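PDB 3PNU: dihydroorotase from Campylobacter jejuni subsp. jejuni, which probably catalyses the reversible cyclisation of N-carbamoyl-L-aspartate to dihydroorotate, the third step of pyrimidine biosynthesis, with two zinc ions per subunit. Local coordinates for residues E188-K193 with L205-T210; E197-Y202 with S251-V256; L211-I216 with P234-Y239. All blocks are in the same frame, centred on the assembly; numbering follows the deposited sequence.

Contact 1: residues E188-K193 with L205-T210; sequences EHITTK and LYATIT. With ZN (zinc ion), chain C.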
# COMPACT_ATOMS: atom_id res chain seq x y z
N GLU A 188 20.11 8.15 0.28
CA GLU A 188 19.69 7.32 1.42
C GLU A 188 18.63 6.32 1.08
O GLU A 188 17.85 6.51 0.13
CB GLU A 188 19.19 8.19 2.57
CG GLU A 188 20.28 9.05 3.18
CD GLU A 188 21.40 8.22 3.83
OE1 GLU A 188 21.17 7.04 4.23
OE2 GLU A 188 22.50 8.78 3.95
N HIS A 189 18.58 5.25 1.88
CA HIS A 189 17.64 4.13 1.70
C HIS A 189 17.10 3.96 0.28
O HIS A 189 15.93 4.18 0.02
CB HIS A 189 16.49 4.22 2.68
CG HIS A 189 15.89 5.58 2.81
ND1 HIS A 189 15.40 6.28 1.73
CD2 HIS A 189 15.66 6.35 3.90
CE1 HIS A 189 14.92 7.44 2.15
NE2 HIS A 189 15.05 7.50 3.46
N ILE A 190 17.96 3.57 -0.64
CA ILE A 190 17.48 3.37 -2.00
C ILE A 190 16.63 2.13 -2.04
O ILE A 190 16.87 1.16 -1.30
CB ILE A 190 18.58 3.33 -3.03
CG1 ILE A 190 19.54 2.14 -2.81
CG2 ILE A 190 19.36 4.66 -3.02
CD1 ILE A 190 20.50 1.91 -4.04
N THR A 191 15.63 2.16 -2.91
CA THR A 191 14.66 1.09 -3.02
C THR A 191 14.28 0.72 -4.44
O THR A 191 13.38 -0.06 -4.63
CB THR A 191 13.38 1.54 -2.35
OG1 THR A 191 12.86 2.69 -3.05
CG2 THR A 191 13.64 1.92 -0.86
N THR A 192 14.96 1.27 -5.43
CA THR A 192 14.63 1.03 -6.81
C THR A 192 15.83 0.63 -7.65
O THR A 192 16.98 1.00 -7.37
CB THR A 192 14.11 2.31 -7.48
OG1 THR A 192 15.15 3.30 -7.46
CG2 THR A 192 12.85 2.86 -6.77
N LYS A 193 15.55 -0.10 -8.71
CA LYS A 193 16.58 -0.49 -9.65
C LYS A 193 17.11 0.79 -10.32
O LYS A 193 18.29 0.89 -10.64
CB LYS A 193 16.00 -1.44 -10.67
CG LYS A 193 16.99 -1.98 -11.70
CD LYS A 193 16.34 -3.07 -12.53
CE LYS A 193 17.26 -3.55 -13.64
NZ LYS A 193 16.61 -4.65 -14.42
N LEU A 205 28.26 9.85 -6.45
CA LEU A 205 27.03 9.27 -5.91
C LEU A 205 27.35 8.03 -5.09
O LEU A 205 28.14 7.18 -5.50
CB LEU A 205 26.03 8.91 -7.01
CG LEU A 205 25.26 10.06 -7.63
CD1 LEU A 205 24.34 9.48 -8.71
CD2 LEU A 205 24.47 10.82 -6.58
N TYR A 206 26.71 7.95 -3.91
CA TYR A 206 26.86 6.84 -3.00
C TYR A 206 25.46 6.47 -2.55
O TYR A 206 24.50 7.14 -2.93
CB TYR A 206 27.73 7.25 -1.80
CG TYR A 206 29.15 7.67 -2.17
CD1 TYR A 206 30.16 6.73 -2.26
CD2 TYR A 206 29.46 8.99 -2.45
CE1 TYR A 206 31.43 7.09 -2.61
CE2 TYR A 206 30.75 9.36 -2.78
CZ TYR A 206 31.72 8.41 -2.87
OH TYR A 206 33.00 8.76 -3.21
N ALA A 207 25.33 5.42 -1.75
CA ALA A 207 24.01 5.02 -1.28
C ALA A 207 24.03 4.20 0.00
O ALA A 207 25.03 3.57 0.34
CB ALA A 207 23.28 4.24 -2.38
N THR A 208 22.91 4.24 0.72
CA THR A 208 22.74 3.40 1.89
C THR A 208 21.55 2.51 1.57
O THR A 208 20.66 2.92 0.83
CB THR A 208 22.51 4.18 3.19
OG1 THR A 208 21.25 4.86 3.15
CG2 THR A 208 23.63 5.18 3.45
N ILE A 209 21.56 1.29 2.09
CA ILE A 209 20.45 0.34 1.92
C ILE A 209 20.02 -0.22 3.29
O ILE A 209 20.87 -0.49 4.16
CB ILE A 209 20.82 -0.83 1.02
CG1 ILE A 209 21.22 -0.34 -0.36
CG2 ILE A 209 19.63 -1.74 0.90
CD1 ILE A 209 21.66 -1.44 -1.28
N THR A 210 18.71 -0.38 3.47
CA THR A 210 18.15 -0.86 4.73
C THR A 210 18.08 -2.36 4.79
O THR A 210 18.26 -3.08 3.79
CB THR A 210 16.69 -0.39 4.93
OG1 THR A 210 15.84 -1.07 4.00
CG2 THR A 210 16.56 1.10 4.78
ZN ZN C . 14.39 8.94 4.76
O HOH W 1 17.12 0.96 1.32
O HOH W 2 13.73 7.50 6.01
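Two flat groups just after strand 185-187, the E188 carboxylate and the H189 imidazole, lie beside strand 205-209: the carboxylate meets T208, while H189 touches T210 through CB and T208 through its backbone N. The H189 ring has CB of E188 over the centre of one face, 4.1 Å above its plane, while at its edge NE2 binds the zinc ion at 2.0 Å. H155, a carboxylated K116 and a water complete that zinc site, and the H155 ring meets H189 edge-to-face. Below the ring, H189 CB packs on T210 CG2. OE1 of the carboxylate lies 2.4 Å from OG1 of T208, a hydrogen bond so short that its exact length is doubtful. OE1 also bonds ND1 of H34, a ligand of the other zinc, a second-shell bond consistent with E188 positioning H34. Strands 185-187 and 205-209 are parallel neighbours in the TIM barrel, joined by a beta-alpha-beta crossover through helix 193-201, and the metals lie at the C-terminal ends of these strands. With OG1 of T208 set between its own backbone N and carbonyl carbon (chi1 67°), the hydroxyl also accepts from H189 N at 3.0 Å, a bent bond of 143°. One residue on, I190 N reaches T208 O at 3.1 Å and 158°. Further along, water 1 bridges the backbones, lying 2.6 Å from I190 O, to which it donates, and 3.0 Å from T210 N. Beside these polar links, I190 CG1 lies 3.9 Å from I209 CG1, and CG2 and CD1 of I190 both pack on A207 CB.

Contact 2: residues E197-Y202 with S251-V256; sequences ELLKDY and SGYEKV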
# COMPACT_ATOMS: atom_id res chain seq x y z
N GLU A 197 21.13 1.56 -10.51
CA GLU A 197 21.85 1.84 -11.76
C GLU A 197 22.50 3.21 -11.80
O GLU A 197 23.66 3.32 -12.17
CB GLU A 197 20.92 1.66 -12.97
CG GLU A 197 20.57 0.18 -13.19
CD GLU A 197 19.54 -0.07 -14.28
OE1 GLU A 197 19.03 0.89 -14.90
OE2 GLU A 197 19.24 -1.27 -14.52
N LEU A 198 21.76 4.24 -11.38
CA LEU A 198 22.28 5.61 -11.38
C LEU A 198 23.54 5.73 -10.52
O LEU A 198 24.39 6.54 -10.79
CB LEU A 198 21.23 6.60 -10.86
CG LEU A 198 21.55 8.10 -10.99
CD1 LEU A 198 21.50 8.58 -12.47
CD2 LEU A 198 20.60 8.92 -10.17
N LEU A 199 23.64 4.92 -9.48
CA LEU A 199 24.78 4.90 -8.58
C LEU A 199 26.10 4.72 -9.35
O LEU A 199 27.12 5.28 -8.96
CB LEU A 199 24.62 3.76 -7.58
CG LEU A 199 25.62 3.59 -6.44
CD1 LEU A 199 25.70 4.82 -5.51
CD2 LEU A 199 25.25 2.33 -5.61
N LYS A 200 26.05 3.91 -10.41
CA LYS A 200 27.23 3.60 -11.22
C LYS A 200 27.58 4.71 -12.20
O LYS A 200 28.67 4.74 -12.71
CB LYS A 200 26.96 2.39 -12.11
CG LYS A 200 26.36 1.13 -11.45
CD LYS A 200 27.34 0.26 -10.70
CE LYS A 200 26.64 -1.06 -10.31
NZ LYS A 200 27.55 -2.08 -9.75
N ASP A 201 26.65 5.62 -12.49
CA ASP A 201 26.91 6.67 -13.49
C ASP A 201 27.69 7.88 -13.02
O ASP A 201 28.17 8.64 -13.84
CB ASP A 201 25.59 7.18 -14.10
CG ASP A 201 24.82 6.10 -14.89
OD1 ASP A 201 25.39 5.03 -15.20
OD2 ASP A 201 23.63 6.36 -15.20
N TYR A 202 27.80 8.11 -11.71
CA TYR A 202 28.52 9.31 -11.24
C TYR A 202 29.41 8.96 -10.07
O TYR A 202 28.97 8.33 -9.11
CB TYR A 202 27.55 10.45 -10.90
CG TYR A 202 26.74 10.95 -12.09
CD1 TYR A 202 27.17 12.05 -12.84
CD2 TYR A 202 25.55 10.32 -12.46
CE1 TYR A 202 26.42 12.50 -13.96
CE2 TYR A 202 24.81 10.76 -13.56
CZ TYR A 202 25.25 11.85 -14.31
OH TYR A 202 24.51 12.26 -15.39
N SER A 251 27.20 -8.33 -3.13
CA SER A 251 28.49 -8.26 -3.81
C SER A 251 29.45 -7.32 -3.06
O SER A 251 30.60 -7.21 -3.43
CB SER A 251 28.31 -7.72 -5.22
OG SER A 251 27.91 -6.35 -5.19
N GLY A 252 28.96 -6.64 -2.04
CA GLY A 252 29.77 -5.69 -1.28
C GLY A 252 30.18 -4.46 -2.07
O GLY A 252 31.13 -3.79 -1.69
N TYR A 253 29.45 -4.14 -3.14
CA TYR A 253 29.76 -2.96 -3.97
C TYR A 253 30.21 -1.79 -3.09
O TYR A 253 29.51 -1.37 -2.18
CB TYR A 253 28.59 -2.58 -4.87
CG TYR A 253 28.93 -1.47 -5.80
CD1 TYR A 253 29.80 -1.68 -6.86
CD2 TYR A 253 28.39 -0.19 -5.64
CE1 TYR A 253 30.13 -0.67 -7.73
CE2 TYR A 253 28.72 0.84 -6.52
CZ TYR A 253 29.59 0.59 -7.56
OH TYR A 253 29.92 1.58 -8.44
N GLU A 254 31.39 -1.27 -3.42
CA GLU A 254 32.08 -0.25 -2.63
C GLU A 254 31.37 1.07 -2.30
O GLU A 254 31.71 1.70 -1.30
CB GLU A 254 33.44 0.05 -3.28
CG GLU A 254 33.29 0.66 -4.68
CD GLU A 254 34.60 0.81 -5.43
OE1 GLU A 254 34.55 0.75 -6.67
OE2 GLU A 254 35.67 0.96 -4.79
N LYS A 255 30.41 1.50 -3.12
CA LYS A 255 29.73 2.76 -2.86
C LYS A 255 28.39 2.60 -2.10
O LYS A 255 27.66 3.59 -1.89
CB LYS A 255 29.52 3.54 -4.16
CG LYS A 255 30.82 3.79 -4.93
CD LYS A 255 30.72 4.95 -5.92
CE LYS A 255 29.58 4.83 -6.93
NZ LYS A 255 29.44 6.10 -7.74
N VAL A 256 28.08 1.37 -1.70
CA VAL A 256 26.88 1.08 -0.94
C VAL A 256 27.27 0.80 0.51
O VAL A 256 28.27 0.15 0.77
CB VAL A 256 26.11 -0.08 -1.54
CG1 VAL A 256 25.13 -0.65 -0.54
CG2 VAL A 256 25.39 0.39 -2.82
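K200 carries its ammonium over one face of the Y253 ring, a cation-pi contact in which NZ lies 3.9 Å from the ring centroid and 24° off the normal. The offset is toward the rim at CE1, and CD of this lysine passes 3.7 Å from Y253 OH; a bend at chi2 (-79°) carries the lysine's end over the ring. The contact belongs to the outer layer of the TIM barrel: the C-terminal end of helix 193-201 meets the loop that leads from helix 239-250 into strand 256-258, at the end of the barrel away from the zinc ions. This loop leaves its helix through a Schellman motif at G252 and then makes a type I turn from Y253 to V256, presenting three side chains to the helix. L199 touches all three. Its CD2 meets CE2 of Y253 at 3.9 Å, approaching the ring obliquely, and lies only 3.4 Å from CG2 of V256, the tightest apolar spot between the two segments; L248 of helix 239-250 packs on L199, Y253 and V256 alike. On the other branch, CD1 of L199 runs against the aliphatic part of K255. That lysine, bent at chi3, brings its ammonium to the C-terminal end of helix 193-201, where the positive charge would be favourably placed against the helix dipole. Y202 O lies close by at poor bonding geometry, while L205 O of the following strand is a further acceptor. Within the contact, K255 NZ donates to L199 O at 2.7 Å, nearly in line with the carbonyl bond (168°).

Contact 3: residues L211-I216 with P234-Y239; sequences LHHLII and PIAKRY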
# COMPACT_ATOMS: atom_id res chain seq x y z
N LEU A 211 17.76 -2.85 5.97
CA LEU A 211 17.61 -4.26 6.12
C LEU A 211 16.32 -4.71 5.45
O LEU A 211 16.34 -5.60 4.62
CB LEU A 211 17.60 -4.63 7.59
CG LEU A 211 17.31 -6.10 7.90
CD1 LEU A 211 18.18 -6.98 7.06
CD2 LEU A 211 17.49 -6.35 9.40
N HIS A 212 15.21 -4.06 5.79
CA HIS A 212 13.91 -4.48 5.25
C HIS A 212 13.82 -4.48 3.73
O HIS A 212 13.30 -5.42 3.14
CB HIS A 212 12.73 -3.78 5.95
CG HIS A 212 12.86 -2.29 6.06
ND1 HIS A 212 13.73 -1.68 6.93
CD2 HIS A 212 12.16 -1.29 5.47
CE1 HIS A 212 13.60 -0.36 6.83
NE2 HIS A 212 12.66 -0.10 5.94
N HIS A 213 14.39 -3.47 3.07
CA HIS A 213 14.34 -3.40 1.62
C HIS A 213 15.09 -4.51 0.91
O HIS A 213 14.91 -4.71 -0.32
CB HIS A 213 14.78 -2.04 1.12
CG HIS A 213 13.81 -0.95 1.43
ND1 HIS A 213 14.08 0.05 2.33
CD2 HIS A 213 12.56 -0.72 0.97
CE1 HIS A 213 13.04 0.86 2.40
NE2 HIS A 213 12.10 0.41 1.59
N LEU A 214 15.94 -5.23 1.65
CA LEU A 214 16.64 -6.37 1.06
C LEU A 214 15.73 -7.60 1.10
O LEU A 214 15.99 -8.59 0.42
CB LEU A 214 17.91 -6.72 1.84
CG LEU A 214 19.08 -5.77 1.69
CD1 LEU A 214 20.15 -6.11 2.74
CD2 LEU A 214 19.63 -5.82 0.25
N ILE A 215 14.67 -7.50 1.90
CA ILE A 215 13.79 -8.61 2.16
C ILE A 215 12.37 -8.51 1.59
O ILE A 215 11.91 -9.44 0.93
CB ILE A 215 13.69 -8.81 3.70
CG1 ILE A 215 15.09 -9.11 4.28
CG2 ILE A 215 12.73 -9.94 4.04
CD1 ILE A 215 15.16 -9.19 5.82
N ILE A 216 11.69 -7.38 1.82
CA ILE A 216 10.28 -7.24 1.40
C ILE A 216 10.03 -6.53 0.06
O ILE A 216 10.91 -5.84 -0.47
CB ILE A 216 9.47 -6.49 2.49
CG1 ILE A 216 9.79 -5.00 2.50
CG2 ILE A 216 9.72 -7.11 3.87
CD1 ILE A 216 8.97 -4.21 3.46
N PRO A 234 10.98 5.10 1.82
CA PRO A 234 10.20 4.85 0.61
C PRO A 234 9.58 3.48 0.65
O PRO A 234 10.17 2.53 1.14
CB PRO A 234 11.26 4.93 -0.50
CG PRO A 234 12.44 5.61 0.14
CD PRO A 234 12.42 5.16 1.53
N ILE A 235 8.37 3.39 0.13
CA ILE A 235 7.61 2.17 0.11
C ILE A 235 8.39 1.03 -0.54
O ILE A 235 9.16 1.24 -1.47
CB ILE A 235 6.28 2.41 -0.68
CG1 ILE A 235 5.32 1.25 -0.48
CG2 ILE A 235 6.53 2.70 -2.19
CD1 ILE A 235 4.87 1.11 0.95
N ALA A 236 8.20 -0.19 -0.04
CA ALA A 236 8.83 -1.35 -0.66
C ALA A 236 8.23 -1.45 -2.07
O ALA A 236 7.03 -1.23 -2.26
CB ALA A 236 8.57 -2.60 0.12
N LYS A 237 9.04 -1.81 -3.05
CA LYS A 237 8.58 -1.82 -4.44
C LYS A 237 8.51 -3.21 -5.09
O LYS A 237 7.97 -4.13 -4.50
CB LYS A 237 9.41 -0.79 -5.24
CG LYS A 237 9.18 0.64 -4.65
CD LYS A 237 9.98 1.70 -5.24
CE LYS A 237 9.67 3.04 -4.60
NZ LYS A 237 10.02 3.11 -3.17
N ARG A 238 9.05 -3.36 -6.30
CA ARG A 238 8.94 -4.60 -7.03
C ARG A 238 10.04 -5.61 -6.81
O ARG A 238 11.11 -5.31 -6.26
CB ARG A 238 8.86 -4.29 -8.53
CG ARG A 238 7.62 -3.53 -8.93
CD ARG A 238 7.62 -3.15 -10.40
NE ARG A 238 6.33 -2.57 -10.75
CZ ARG A 238 5.29 -3.25 -11.23
NH1 ARG A 238 5.38 -4.56 -11.46
NH2 ARG A 238 4.15 -2.61 -11.50
N TYR A 239 9.76 -6.83 -7.26
CA TYR A 239 10.70 -7.92 -7.14
C TYR A 239 12.06 -7.61 -7.76
O TYR A 239 13.09 -7.90 -7.16
CB TYR A 239 10.08 -9.19 -7.74
CG TYR A 239 8.85 -9.69 -7.00
CD1 TYR A 239 8.98 -10.54 -5.92
CD2 TYR A 239 7.56 -9.31 -7.38
CE1 TYR A 239 7.88 -11.01 -5.23
CE2 TYR A 239 6.44 -9.77 -6.69
CZ TYR A 239 6.62 -10.63 -5.61
OH TYR A 239 5.54 -11.11 -4.92
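H213 and P234 make the closest polar link between two loops at the catalytic end of the TIM barrel, one following strand 205-209 and the other leading into helix 239-250. NE2 of H213 donates to P234 O at 2.9 Å, the acceptor standing 16° out of the ring plane and the bond bent to 147°. T210 OG1 bonds ND1, so the imidazole is held through both nitrogens and its rotation is fixed, with CD2 of H212 3.8 Å above one face, offset toward the rim. P234 itself follows a cis peptide bond. Next to the ring the packing is apolar and tight: A236 CB sits against I216, 3.6 Å from CG1 and 3.7 Å from CD1, because chi1 of 75° brings that branch across to the alanine. The second loop then diverges. R238 and the exposed Y239 make no contact with 211-216; R238 instead forms a salt bridge with D164 of the second subunit, and both pack on F161 of that subunit. Between the two regimes K237 runs extended before turning at its last torsion; its NZ also bonds T191 OG1 and donates in the carbonyl plane to a lone pair of I235 O at 2.7 Å.

How the contacts relate
Contact 1 lies between the other two, its centre 9 Å from that of contact 2 and 11 Å from that of contact 3. It joins contact 2 through strand 205-209: A207 N lies 3.0 Å from K255 O, a probable hydrogen bond to the residue just before strand 256-258. Toward contact 3, P234 CD lies 3.2 Å from H189 ND1, and K237 NZ approaches T191 OG1 at 2.9 Å. Contact 1 holds a zinc ligand, the P234 side chain of contact 3 is about 5 Å from a zinc ion, and in contact 2 the V256 side chain stays about 10 Å from that of H189. Contacts 2 and 3, centres 18 Å apart, do not touch; contact 3 is nested in the chain loop that contact 2 closes.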